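Local coordinates for TagI restriction endonuclease (Thermocrispum agreste, PDB 6GHS), which probably cleaves DNA carrying modified cytosines such as 5-methylcytosine and 5-hydroxymethylcytosine, pairing an SRA domain that reads the modified base with an HNH nuclease domain, at residues K203-H208 against P223-G227; E243-L247 against H288-H294; Q80-L86 against Q143-C147; Y55-R59 against N137-A141. All coordinates share one frame; numbering follows the deposited sequence.

Contact 1 (K203-H208 against P223-G227); sequences KGWHKH and PYSQG
K203 reaches S225 from the last turn of helix 196-206, where that helix meets strand 223-229 of the HNH (beta-beta-alpha-metal) nuclease fold. Its CG stands anti to the carbonyl carbon (chi1 -68°) and the rest of the chain is extended, which lays the methylenes past the serine hydroxyl; K203 CD comes to 3.3 Å from S225 OG. Beyond that point K203 NZ donates to S225 O at 2.7 Å, from above the carbonyl plane and not on a lone pair. Two waters add to the grip: one links the lysine nitrogen to the backbone N of G227, the other, held weakly by the lysine, accepts from S225 N. The same ammonium forms a salt bridge with E100, so helix 89-100 of the SRA domain is tied to this strand as well. At K207 a positive phi takes the chain out of the helix, while K203 O still receives H208 N at 3.1 Å. H208 then turns back to the strand, with P223 C over one face of its imidazole and P223 CB 3.6 Å from H208 CD2. Y224 points the other way and packs on V255 of the second subunit. At the imidazole edge, near the ring plane, H208 ND1 and S225 OG share a hydrogen bond of 3.2 Å, bent to 142°, in which either atom could be the donor.

Contact 2 (E243-L247 against H288-H294); sequences ESNML and HVIDLDH
H288 meets the turn that starts at E243 in the tight, buried half of this contact. With CG anti to the backbone nitrogen (chi1 -171°), the imidazole swings across to the turn, and H288 NE2 donates to E243 O at 2.9 Å. M246 O also lies at the ring edge, near its plane, and H206 packs its ring almost perpendicular to the same imidazole. From the next residue of the turn, S244 O accepts a weak 3.3 Å hydrogen bond from D291 N, while S244 CB lies against V289 O. The side chains of L247 and I290 cross at about a right angle, L247 CD2 lying 4.0 Å from I290 CD1. N245 covers one face of the H294 ring, its CG offset toward the rim, while its amide is held from elsewhere by P240 O and R231 N. On the loose side the exposed V289 side chain stays clear of 243-247, and D293 is exposed too. D291 serves as N-cap, its OD1 accepting from D293 N at 3.2 Å. What results is a capped helix start, that of 292-299, docked on the turn leading into strand 246-249 of the HNH domain.

Contact 3 (Q80-L86 against Q143-C147); sequences QIRDQDL and QFRVC
F144 lays one face of its ring against the peptide joining I81 to R82, with I81 C 3.4 Å above the plane and R82 N beside it, both offset toward the rim. The opposite face is covered by CG of its own neighbour Q143. Q80 O comes in obliquely, 3.3 Å from F144 CE2, and the Q80 side chain slides past the ring, its OE1 hydrogen-bonded to the Y55 hydroxyl. Three nearly straight hydrogen bonds join the segments, and only the middle one is backbone to backbone. R145 N points almost down the C-O axis of the D83 carboxylate, 2.6 Å from D83 OD1. Q84 N then donates to R145 O at 3.0 Å. The third runs from C147 N to Q84 OE1, also 3.0 Å, and arrives above the amide plane. Q84 gets there with an extended chain (chi2 -170°) that passes over V146, its NE2 lying 3.6 Å from V146 CG1 and donating to G71 O. Side chains of this irregular SRA-domain loop thus supply acceptors to the strand backbone. The R145 methylenes pack on D83 OD1, and its guanidinium bonds to N137 and to backbone carbonyls of the second subunit, among them that of L302. Strand 145-153 is paired on its other side with strand 122-137, and L86, which touches C147 SG, continues onto F135 of that strand and onto N91 and V95 of helix 89-100.

Contact 4 (Y55-R59 against N137-A141); sequences YPDDR and NHEDA
E139 and H138 reach across to P56, D57 and R59, joining two loops of the SRA domain. In SRA domains such as that of UHRF1 the loop matching 55-59 helps line the pocket for the flipped cytosine, and it probably does so here. E139 is extended beyond CG. Its CB passes D57 OD1 and its CG comes closer to that oxygen, at 3.5 Å. At the tip OE1 lies by P56 O, two acceptors with no bond between them, while OE2 makes a salt bridge to R59 NH2, weak as a hydrogen bond. R59 bends at chi2 (-79°) to bring its guanidinium there, and its NH1 is fixed by P56 O at 2.8 Å and by D58 O. The arginine probably offsets the closeness of two acids, since D57 OD1 is 4.6 Å from E139 OE2. Y55 turns the edge of its ring toward the face of H138 in an offset T-shaped pair, centroids 5.5 Å apart; its hydroxyl bonds to Q80. D57 grips the second loop with both oxygens: OD1 takes a weak bond from E139 N, and OD2 accepts from H138 ND1 at 2.8 Å, through its syn lone pair and in the imidazole plane.

Overall arrangement
From the N terminus, 55-59 comes first and contact 4 closes its long loop at 137-141; 80-86 lies inside that span and pairs just beyond it with 143-147, so contacts 4 and 3 cross. They also touch, through Y55 OH with Q80 OE1 and H138 N with F144 O, and together hold the irregular loops to the end of the SRA sheet. Contacts 1 and 2 follow in series within the nuclease half: contact 1 closes a short loop from helix 196-206 to strand 223-229, contact 2 a longer one from strand 246-249 to helix 292-299. Those strands are sheet neighbours, and the two contacts touch where W205 and H206 meet H288. Contacts 1 and 3 both reach helix 89-100.

Contact 1 (K203-H208 against P223-G227)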
loop_
_atom_site.group_PDB
_atom_site.type_symbol
_atom_site.label_atom_id
_atom_site.label_comp_id
_atom_site.label_asym_id
_atom_site.label_seq_id
_atom_site.Cartn_x
_atom_site.Cartn_y
_atom_site.Cartn_z
ATOM N N LYS A 203 -17.735 -4.019 -3.701
ATOM C CA LYS A 203 -17.864 -3.670 -2.276
ATOM C C LYS A 203 -19.307 -3.319 -1.876
ATOM O O LYS A 203 -19.752 -3.681 -0.781
ATOM C CB LYS A 203 -16.933 -2.516 -1.904
ATOM C CG LYS A 203 -15.451 -2.842 -1.956
ATOM C CD LYS A 203 -14.652 -1.664 -1.428
ATOM C CE LYS A 203 -13.163 -1.938 -1.421
ATOM N NZ LYS A 203 -12.420 -0.766 -0.885
ATOM N N GLY A 204 -20.016 -2.606 -2.759
ATOM C CA GLY A 204 -21.430 -2.287 -2.568
ATOM C C GLY A 204 -22.338 -3.510 -2.500
ATOM O O GLY A 204 -23.236 -3.574 -1.658
ATOM N N TRP A 205 -22.115 -4.480 -3.381
ATOM C CA TRP A 205 -22.913 -5.711 -3.374
ATOM C C TRP A 205 -22.717 -6.542 -2.122
ATOM O O TRP A 205 -23.642 -7.217 -1.674
ATOM C CB TRP A 205 -22.590 -6.593 -4.584
ATOM C CG TRP A 205 -23.041 -6.044 -5.890
ATOM C CD1 TRP A 205 -24.152 -5.293 -6.126
ATOM C CD2 TRP A 205 -22.409 -6.237 -7.156
ATOM N NE1 TRP A 205 -24.239 -4.987 -7.455
ATOM C CE2 TRP A 205 -23.182 -5.555 -8.113
ATOM C CE3 TRP A 205 -21.257 -6.913 -7.574
ATOM C CZ2 TRP A 205 -22.842 -5.527 -9.475
ATOM C CZ3 TRP A 205 -20.914 -6.888 -8.928
ATOM C CH2 TRP A 205 -21.704 -6.197 -9.861
ATOM N N HIS A 206 -21.499 -6.507 -1.586
ATOM C CA HIS A 206 -21.125 -7.299 -0.411
ATOM C C HIS A 206 -21.222 -6.516 0.900
ATOM O O HIS A 206 -21.236 -7.118 1.972
ATOM C CB HIS A 206 -19.712 -7.877 -0.597
ATOM C CG HIS A 206 -19.656 -9.009 -1.574
ATOM N ND1 HIS A 206 -20.059 -10.289 -1.249
ATOM C CD2 HIS A 206 -19.262 -9.057 -2.868
ATOM C CE1 HIS A 206 -19.912 -11.075 -2.301
ATOM N NE2 HIS A 206 -19.427 -10.353 -3.296
ATOM N N LYS A 207 -21.306 -5.190 0.801
ATOM C CA LYS A 207 -21.331 -4.281 1.955
ATOM C C LYS A 207 -20.073 -4.415 2.785
ATOM O O LYS A 207 -20.120 -4.605 3.998
ATOM C CB LYS A 207 -22.594 -4.461 2.807
ATOM C CG LYS A 207 -23.849 -4.104 2.051
ATOM C CD LYS A 207 -25.076 -4.398 2.873
ATOM C CE LYS A 207 -26.321 -4.266 2.017
ATOM N NZ LYS A 207 -27.444 -5.001 2.655
ATOM N N HIS A 208 -18.947 -4.328 2.091
ATOM C CA HIS A 208 -17.623 -4.446 2.696
ATOM C C HIS A 208 -17.389 -5.694 3.583
ATOM O O HIS A 208 -16.558 -5.660 4.488
ATOM C CB HIS A 208 -17.317 -3.155 3.459
ATOM C CG HIS A 208 -17.495 -1.923 2.638
ATOM N ND1 HIS A 208 -16.496 -1.413 1.839
ATOM C CD2 HIS A 208 -18.559 -1.107 2.479
ATOM C CE1 HIS A 208 -16.934 -0.325 1.234
ATOM N NE2 HIS A 208 -18.181 -0.115 1.608
ATOM N N PRO A 223 -17.688 1.477 7.143
ATOM C CA PRO A 223 -17.127 0.162 6.781
ATOM C C PRO A 223 -15.938 0.260 5.848
ATOM O O PRO A 223 -15.847 1.214 5.080
ATOM C CB PRO A 223 -18.274 -0.534 6.030
ATOM C CG PRO A 223 -19.474 0.337 6.182
ATOM C CD PRO A 223 -18.953 1.717 6.418
ATOM N N TYR A 224 -15.067 -0.745 5.897
ATOM C CA TYR A 224 -13.840 -0.764 5.116
ATOM C C TYR A 224 -13.513 -2.158 4.568
ATOM O O TYR A 224 -13.586 -3.148 5.287
ATOM C CB TYR A 224 -12.670 -0.299 5.978
ATOM C CG TYR A 224 -11.366 -0.418 5.243
ATOM C CD1 TYR A 224 -10.986 0.547 4.325
ATOM C CD2 TYR A 224 -10.544 -1.522 5.409
ATOM C CE1 TYR A 224 -9.804 0.440 3.617
ATOM C CE2 TYR A 224 -9.368 -1.635 4.695
ATOM C CZ TYR A 224 -9.006 -0.646 3.806
ATOM O OH TYR A 224 -7.853 -0.748 3.095
ATOM N N SER A 225 -13.100 -2.234 3.310
ATOM C CA SER A 225 -12.647 -3.499 2.741
ATOM C C SER A 225 -11.682 -3.245 1.594
ATOM O O SER A 225 -11.378 -2.092 1.272
ATOM C CB SER A 225 -13.843 -4.338 2.280
ATOM O OG SER A 225 -14.487 -3.770 1.150
ATOM N N GLN A 226 -11.185 -4.323 1.002
ATOM C CA GLN A 226 -10.270 -4.245 -0.116
ATOM C C GLN A 226 -10.812 -5.057 -1.291
ATOM O O GLN A 226 -11.314 -6.162 -1.125
ATOM C CB GLN A 226 -8.867 -4.719 0.309
ATOM C CG GLN A 226 -7.911 -3.586 0.702
ATOM C CD GLN A 226 -6.826 -4.006 1.691
ATOM O OE1 GLN A 226 -6.564 -3.302 2.667
ATOM N NE2 GLN A 226 -6.194 -5.154 1.446
ATOM N N GLY A 227 -10.725 -4.471 -2.477
ATOM C CA GLY A 227 -11.014 -5.168 -3.724
ATOM C C GLY A 227 -9.771 -5.896 -4.192
ATOM O O GLY A 227 -8.712 -5.284 -4.393
HETATM O O HOH W 1 -13.845 0.045 1.999
HETATM O O HOH W 2 -9.661 -1.813 -2.116
HETATM O O HOH W 3 -14.193 -6.128 5.262
#

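Contact 2 (E243-L247 against H288-H294)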
loop_
_atom_site.group_PDB
_atom_site.type_symbol
_atom_site.label_atom_id
_atom_site.label_comp_id
_atom_site.label_asym_id
_atom_site.label_seq_id
_atom_site.Cartn_x
_atom_site.Cartn_y
_atom_site.Cartn_z
ATOM N N GLU A 243 -15.641 -6.833 -12.445
ATOM C CA GLU A 243 -16.336 -7.317 -11.256
ATOM C C GLU A 243 -16.192 -8.821 -11.097
ATOM O O GLU A 243 -16.097 -9.320 -9.977
ATOM C CB GLU A 243 -17.834 -6.955 -11.308
ATOM C CG GLU A 243 -18.164 -5.459 -11.224
ATOM C CD GLU A 243 -18.012 -4.675 -12.542
ATOM O OE1 GLU A 243 -17.622 -5.248 -13.596
ATOM O OE2 GLU A 243 -18.279 -3.451 -12.516
ATOM N N SER A 244 -16.173 -9.535 -12.223
ATOM C CA SER A 244 -16.053 -11.002 -12.235
ATOM C C SER A 244 -14.650 -11.538 -11.876
ATOM O O SER A 244 -14.496 -12.727 -11.555
ATOM C CB SER A 244 -16.497 -11.547 -13.601
ATOM O OG SER A 244 -15.872 -10.834 -14.656
ATOM N N ASN A 245 -13.643 -10.663 -11.927
ATOM C CA ASN A 245 -12.272 -11.011 -11.591
ATOM C C ASN A 245 -11.847 -10.287 -10.304
ATOM O O ASN A 245 -10.739 -9.772 -10.208
ATOM C CB ASN A 245 -11.395 -10.605 -12.774
ATOM C CG ASN A 245 -9.943 -10.983 -12.597
ATOM O OD1 ASN A 245 -9.612 -11.960 -11.927
ATOM N ND2 ASN A 245 -9.060 -10.192 -13.192
ATOM N N MET A 246 -12.731 -10.255 -9.311
ATOM C CA MET A 246 -12.489 -9.494 -8.088
ATOM C C MET A 246 -13.279 -10.047 -6.916
ATOM O O MET A 246 -14.414 -10.478 -7.091
ATOM C CB MET A 246 -12.872 -8.036 -8.292
ATOM C CG MET A 246 -12.654 -7.187 -7.056
ATOM S SD MET A 246 -12.706 -5.437 -7.412
ATOM C CE MET A 246 -11.188 -5.226 -8.342
ATOM N N LEU A 247 -12.669 -10.013 -5.730
ATOM C CA LEU A 247 -13.328 -10.382 -4.472
ATOM C C LEU A 247 -13.225 -9.241 -3.472
ATOM O O LEU A 247 -12.182 -8.600 -3.374
ATOM C CB LEU A 247 -12.660 -11.603 -3.841
ATOM C CG LEU A 247 -12.523 -12.881 -4.665
ATOM C CD1 LEU A 247 -11.455 -13.772 -4.038
ATOM C CD2 LEU A 247 -13.853 -13.602 -4.755
ATOM N N HIS A 288 -23.196 -10.589 -8.309
ATOM C CA HIS A 288 -21.736 -10.749 -8.440
ATOM C C HIS A 288 -21.382 -12.145 -8.984
ATOM O O HIS A 288 -21.392 -13.139 -8.246
ATOM C CB HIS A 288 -21.083 -10.516 -7.067
ATOM C CG HIS A 288 -19.587 -10.430 -7.098
ATOM N ND1 HIS A 288 -18.791 -11.029 -6.148
ATOM C CD2 HIS A 288 -18.746 -9.806 -7.955
ATOM C CE1 HIS A 288 -17.524 -10.785 -6.422
ATOM N NE2 HIS A 288 -17.470 -10.044 -7.513
ATOM N N VAL A 289 -21.077 -12.206 -10.280
ATOM C CA VAL A 289 -20.769 -13.462 -10.951
ATOM C C VAL A 289 -19.256 -13.620 -11.081
ATOM O O VAL A 289 -18.619 -12.950 -11.899
ATOM C CB VAL A 289 -21.420 -13.533 -12.352
ATOM C CG1 VAL A 289 -21.023 -14.825 -13.079
ATOM C CG2 VAL A 289 -22.933 -13.423 -12.226
ATOM N N ILE A 290 -18.694 -14.526 -10.287
ATOM C CA ILE A 290 -17.281 -14.851 -10.381
ATOM C C ILE A 290 -17.056 -15.809 -11.556
ATOM O O ILE A 290 -17.616 -16.906 -11.589
ATOM C CB ILE A 290 -16.761 -15.491 -9.085
ATOM C CG1 ILE A 290 -16.933 -14.528 -7.913
ATOM C CG2 ILE A 290 -15.294 -15.875 -9.231
ATOM C CD1 ILE A 290 -16.991 -15.237 -6.583
ATOM N N ASP A 291 -16.226 -15.378 -12.503
ATOM C CA ASP A 291 -15.864 -16.169 -13.675
ATOM C C ASP A 291 -14.866 -17.230 -13.243
ATOM O O ASP A 291 -13.761 -16.893 -12.848
ATOM C CB ASP A 291 -15.252 -15.235 -14.728
ATOM C CG ASP A 291 -14.837 -15.945 -16.004
ATOM O OD1 ASP A 291 -14.928 -17.195 -16.101
ATOM O OD2 ASP A 291 -14.415 -15.224 -16.930
ATOM N N LEU A 292 -15.245 -18.503 -13.341
ATOM C CA LEU A 292 -14.412 -19.596 -12.808
ATOM C C LEU A 292 -13.072 -19.796 -13.502
ATOM O O LEU A 292 -12.191 -20.409 -12.923
ATOM C CB LEU A 292 -15.153 -20.934 -12.821
ATOM C CG LEU A 292 -16.102 -21.199 -11.654
ATOM C CD1 LEU A 292 -17.472 -20.564 -11.898
ATOM C CD2 LEU A 292 -16.231 -22.701 -11.422
ATOM N N ASP A 293 -12.913 -19.319 -14.735
ATOM C CA ASP A 293 -11.603 -19.377 -15.407
ATOM C C ASP A 293 -10.527 -18.633 -14.610
ATOM O O ASP A 293 -9.398 -19.124 -14.468
ATOM C CB ASP A 293 -11.666 -18.808 -16.835
ATOM C CG ASP A 293 -12.420 -19.708 -17.791
ATOM O OD1 ASP A 293 -12.178 -20.940 -17.780
ATOM O OD2 ASP A 293 -13.260 -19.181 -18.555
ATOM N N HIS A 294 -10.890 -17.459 -14.087
ATOM C CA HIS A 294 -9.981 -16.656 -13.267
ATOM C C HIS A 294 -9.646 -17.382 -11.976
ATOM O O HIS A 294 -8.498 -17.387 -11.571
ATOM C CB HIS A 294 -10.563 -15.284 -12.946
ATOM C CG HIS A 294 -10.983 -14.501 -14.151
ATOM N ND1 HIS A 294 -10.206 -14.397 -15.284
ATOM C CD2 HIS A 294 -12.096 -13.766 -14.387
ATOM C CE1 HIS A 294 -10.825 -13.637 -16.170
ATOM N NE2 HIS A 294 -11.975 -13.242 -15.651
#

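Contact 3 (Q80-L86 against Q143-C147)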
loop_
_atom_site.group_PDB
_atom_site.type_symbol
_atom_site.label_atom_id
_atom_site.label_comp_id
_atom_site.label_asym_id
_atom_site.label_seq_id
_atom_site.Cartn_x
_atom_site.Cartn_y
_atom_site.Cartn_z
ATOM N N GLN A 80 -15.299 29.952 14.723
ATOM C CA GLN A 80 -15.690 28.625 15.211
ATOM C C GLN A 80 -16.550 28.712 16.472
ATOM O O GLN A 80 -16.178 29.395 17.422
ATOM C CB GLN A 80 -14.456 27.758 15.508
ATOM C CG GLN A 80 -13.851 27.060 14.293
ATOM C CD GLN A 80 -14.672 25.890 13.777
ATOM O OE1 GLN A 80 -14.894 25.782 12.581
ATOM N NE2 GLN A 80 -15.105 25.003 14.669
ATOM N N ILE A 81 -17.698 28.034 16.459
ATOM C CA ILE A 81 -18.602 27.963 17.620
ATOM C C ILE A 81 -18.936 26.541 18.114
ATOM O O ILE A 81 -19.659 26.405 19.113
ATOM C CB ILE A 81 -19.930 28.727 17.360
ATOM C CG1 ILE A 81 -20.743 28.101 16.211
ATOM C CG2 ILE A 81 -19.651 30.198 17.077
ATOM C CD1 ILE A 81 -22.245 28.153 16.422
ATOM N N ARG A 82 -18.455 25.504 17.417
ATOM C CA ARG A 82 -18.605 24.108 17.858
ATOM C C ARG A 82 -17.617 23.191 17.131
ATOM O O ARG A 82 -16.964 23.612 16.173
ATOM C CB ARG A 82 -20.052 23.599 17.695
ATOM C CG ARG A 82 -20.583 23.538 16.270
ATOM C CD ARG A 82 -21.905 22.781 16.187
ATOM N NE ARG A 82 -22.393 22.688 14.805
ATOM C CZ ARG A 82 -21.899 21.887 13.848
ATOM N NH1 ARG A 82 -20.873 21.056 14.071
ATOM N NH2 ARG A 82 -22.442 21.921 12.629
ATOM N N ASP A 83 -17.510 21.947 17.607
ATOM C CA ASP A 83 -16.554 20.952 17.075
ATOM C C ASP A 83 -16.954 20.447 15.696
ATOM O O ASP A 83 -18.137 20.336 15.390
ATOM C CB ASP A 83 -16.452 19.728 18.014
ATOM C CG ASP A 83 -15.624 19.987 19.268
ATOM O OD1 ASP A 83 -14.663 20.779 19.205
ATOM O OD2 ASP A 83 -15.916 19.365 20.318
ATOM N N GLN A 84 -15.955 20.122 14.878
ATOM C CA GLN A 84 -16.190 19.455 13.582
ATOM C C GLN A 84 -16.381 17.939 13.764
ATOM O O GLN A 84 -15.827 17.350 14.683
ATOM C CB GLN A 84 -15.054 19.753 12.593
ATOM C CG GLN A 84 -14.954 21.226 12.211
ATOM C CD GLN A 84 -13.994 21.510 11.067
ATOM O OE1 GLN A 84 -13.292 20.634 10.580
ATOM N NE2 GLN A 84 -13.968 22.753 10.634
ATOM N N ASP A 85 -17.181 17.316 12.904
ATOM C CA ASP A 85 -17.461 15.879 13.010
ATOM C C ASP A 85 -17.482 15.253 11.632
ATOM O O ASP A 85 -17.429 15.968 10.630
ATOM C CB ASP A 85 -18.784 15.639 13.739
ATOM C CG ASP A 85 -19.983 16.259 13.020
ATOM O OD1 ASP A 85 -20.171 15.999 11.813
ATOM O OD2 ASP A 85 -20.756 17.001 13.668
ATOM N N LEU A 86 -17.580 13.926 11.590
ATOM C CA LEU A 86 -17.588 13.185 10.333
ATOM C C LEU A 86 -18.987 12.910 9.786
ATOM O O LEU A 86 -19.137 12.100 8.867
ATOM C CB LEU A 86 -16.812 11.884 10.491
ATOM C CG LEU A 86 -15.342 12.096 10.835
ATOM C CD1 LEU A 86 -14.679 10.762 11.138
ATOM C CD2 LEU A 86 -14.602 12.828 9.721
ATOM N N GLN A 143 -10.338 25.643 22.186
ATOM C CA GLN A 143 -11.410 24.836 22.803
ATOM C C GLN A 143 -12.262 24.037 21.802
ATOM O O GLN A 143 -13.068 23.192 22.223
ATOM C CB GLN A 143 -12.299 25.679 23.759
ATOM C CG GLN A 143 -13.340 26.634 23.154
ATOM C CD GLN A 143 -12.801 28.016 22.775
ATOM O OE1 GLN A 143 -11.587 28.247 22.678
ATOM N NE2 GLN A 143 -13.720 28.944 22.541
ATOM N N PHE A 144 -12.091 24.312 20.501
ATOM C CA PHE A 144 -12.801 23.601 19.436
ATOM C C PHE A 144 -11.877 22.762 18.564
ATOM O O PHE A 144 -10.774 23.180 18.203
ATOM C CB PHE A 144 -13.569 24.576 18.548
ATOM C CG PHE A 144 -14.621 25.348 19.281
ATOM C CD1 PHE A 144 -15.667 24.681 19.915
ATOM C CD2 PHE A 144 -14.566 26.742 19.351
ATOM C CE1 PHE A 144 -16.635 25.383 20.606
ATOM C CE2 PHE A 144 -15.537 27.450 20.037
ATOM C CZ PHE A 144 -16.572 26.770 20.665
ATOM N N ARG A 145 -12.384 21.587 18.210
ATOM C CA ARG A 145 -11.677 20.620 17.408
ATOM C C ARG A 145 -12.030 20.834 15.950
ATOM O O ARG A 145 -13.185 21.110 15.615
ATOM C CB ARG A 145 -12.087 19.191 17.802
ATOM C CG ARG A 145 -11.961 18.843 19.285
ATOM C CD ARG A 145 -10.512 18.653 19.702
ATOM N NE ARG A 145 -10.004 17.320 19.384
ATOM C CZ ARG A 145 -8.711 16.992 19.315
ATOM N NH1 ARG A 145 -7.732 17.886 19.527
ATOM N NH2 ARG A 145 -8.386 15.740 19.016
ATOM N N VAL A 146 -11.037 20.676 15.087
ATOM C CA VAL A 146 -11.260 20.604 13.644
ATOM C C VAL A 146 -10.689 19.312 13.087
ATOM O O VAL A 146 -9.762 18.727 13.654
ATOM C CB VAL A 146 -10.636 21.788 12.878
ATOM C CG1 VAL A 146 -11.419 23.057 13.163
ATOM C CG2 VAL A 146 -9.148 21.968 13.206
ATOM N N CYS A 147 -11.248 18.909 11.956
ATOM C CA CYS A 147 -10.813 17.753 11.209
ATOM C C CYS A 147 -9.722 18.161 10.224
ATOM O O CYS A 147 -9.817 19.217 9.632
ATOM C CB CYS A 147 -12.009 17.212 10.448
ATOM S SG CYS A 147 -11.714 15.568 9.816
#

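Contact 4 (Y55-R59 against N137-A141)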
loop_
_atom_site.group_PDB
_atom_site.type_symbol
_atom_site.label_atom_id
_atom_site.label_comp_id
_atom_site.label_asym_id
_atom_site.label_seq_id
_atom_site.Cartn_x
_atom_site.Cartn_y
_atom_site.Cartn_z
ATOM N N TYR A 55 -9.065 28.156 6.419
ATOM C CA TYR A 55 -8.690 28.196 7.835
ATOM C C TYR A 55 -7.213 28.556 7.951
ATOM O O TYR A 55 -6.442 28.281 7.026
ATOM C CB TYR A 55 -8.922 26.846 8.509
ATOM C CG TYR A 55 -10.349 26.573 8.925
ATOM C CD1 TYR A 55 -11.314 26.215 7.981
ATOM C CD2 TYR A 55 -10.738 26.640 10.264
ATOM C CE1 TYR A 55 -12.628 25.953 8.353
ATOM C CE2 TYR A 55 -12.054 26.382 10.647
ATOM C CZ TYR A 55 -12.995 26.039 9.686
ATOM O OH TYR A 55 -14.295 25.778 10.040
ATOM N N PRO A 56 -6.801 29.153 9.094
ATOM C CA PRO A 56 -5.370 29.405 9.313
ATOM C C PRO A 56 -4.602 28.162 9.787
ATOM O O PRO A 56 -3.381 28.218 9.931
ATOM C CB PRO A 56 -5.355 30.499 10.394
ATOM C CG PRO A 56 -6.777 30.684 10.835
ATOM C CD PRO A 56 -7.589 29.561 10.270
ATOM N N ASP A 57 -5.325 27.073 10.051
ATOM C CA ASP A 57 -4.738 25.762 10.334
ATOM C C ASP A 57 -4.148 25.093 9.084
ATOM O O ASP A 57 -3.228 24.270 9.215
ATOM C CB ASP A 57 -5.798 24.827 10.931
ATOM C CG ASP A 57 -6.407 25.366 12.195
ATOM O OD1 ASP A 57 -5.885 25.026 13.277
ATOM O OD2 ASP A 57 -7.394 26.130 12.102
ATOM N N ASP A 58 -4.712 25.413 7.904
ATOM C CA ASP A 58 -4.227 24.928 6.596
ATOM C C ASP A 58 -2.722 25.190 6.430
ATOM O O ASP A 58 -2.250 26.276 6.777
ATOM C CB ASP A 58 -4.912 25.674 5.428
ATOM C CG ASP A 58 -6.352 25.254 5.171
ATOM O OD1 ASP A 58 -6.850 24.300 5.801
ATOM O OD2 ASP A 58 -6.983 25.906 4.301
ATOM N N ARG A 59 -1.986 24.219 5.891
ATOM C CA ARG A 59 -0.582 24.416 5.508
ATOM C C ARG A 59 -0.435 23.954 4.093
ATOM O O ARG A 59 -1.023 22.951 3.705
ATOM C CB ARG A 59 0.379 23.603 6.372
ATOM C CG ARG A 59 0.352 23.923 7.858
ATOM C CD ARG A 59 1.130 25.182 8.215
ATOM N NE ARG A 59 0.886 25.539 9.617
ATOM C CZ ARG A 59 -0.091 26.328 10.069
ATOM N NH1 ARG A 59 -0.965 26.915 9.246
ATOM N NH2 ARG A 59 -0.191 26.546 11.374
ATOM N N ASN A 137 -6.780 20.910 17.507
ATOM C CA ASN A 137 -7.404 22.108 18.036
ATOM C C ASN A 137 -7.232 23.242 17.056
ATOM O O ASN A 137 -6.157 23.430 16.497
ATOM C CB ASN A 137 -6.778 22.474 19.365
ATOM C CG ASN A 137 -6.931 21.374 20.389
ATOM O OD1 ASN A 137 -7.970 20.708 20.468
ATOM N ND2 ASN A 137 -5.894 21.166 21.170
ATOM N N HIS A 138 -8.319 23.979 16.847
ATOM C CA HIS A 138 -8.339 25.188 16.023
ATOM C C HIS A 138 -7.363 26.221 16.583
ATOM O O HIS A 138 -7.272 26.384 17.801
ATOM C CB HIS A 138 -9.763 25.735 16.041
ATOM C CG HIS A 138 -9.983 26.916 15.158
ATOM N ND1 HIS A 138 -9.333 27.081 13.955
ATOM C CD2 HIS A 138 -10.824 27.969 15.284
ATOM C CE1 HIS A 138 -9.752 28.197 13.387
ATOM N NE2 HIS A 138 -10.663 28.751 14.169
ATOM N N GLU A 139 -6.622 26.896 15.709
ATOM C CA GLU A 139 -5.609 27.863 16.157
ATOM C C GLU A 139 -6.225 29.092 16.821
ATOM O O GLU A 139 -5.794 29.507 17.899
ATOM C CB GLU A 139 -4.704 28.294 15.006
ATOM C CG GLU A 139 -3.602 27.292 14.732
ATOM C CD GLU A 139 -2.698 27.691 13.584
ATOM O OE1 GLU A 139 -2.954 28.716 12.911
ATOM O OE2 GLU A 139 -1.717 26.960 13.358
ATOM N N ASP A 140 -7.243 29.657 16.182
ATOM C CA ASP A 140 -7.916 30.839 16.717
ATOM C C ASP A 140 -8.763 30.541 17.958
ATOM O O ASP A 140 -9.031 31.458 18.723
ATOM C CB ASP A 140 -8.777 31.528 15.639
ATOM C CG ASP A 140 -7.952 32.058 14.459
ATOM O OD1 ASP A 140 -6.696 32.014 14.496
ATOM O OD2 ASP A 140 -8.577 32.517 13.479
ATOM N N ALA A 141 -9.186 29.290 18.161
ATOM C CA ALA A 141 -10.002 28.929 19.330
ATOM C C ALA A 141 -9.730 27.493 19.768
ATOM O O ALA A 141 -10.515 26.592 19.468
ATOM C CB ALA A 141 -11.482 29.128 19.024
#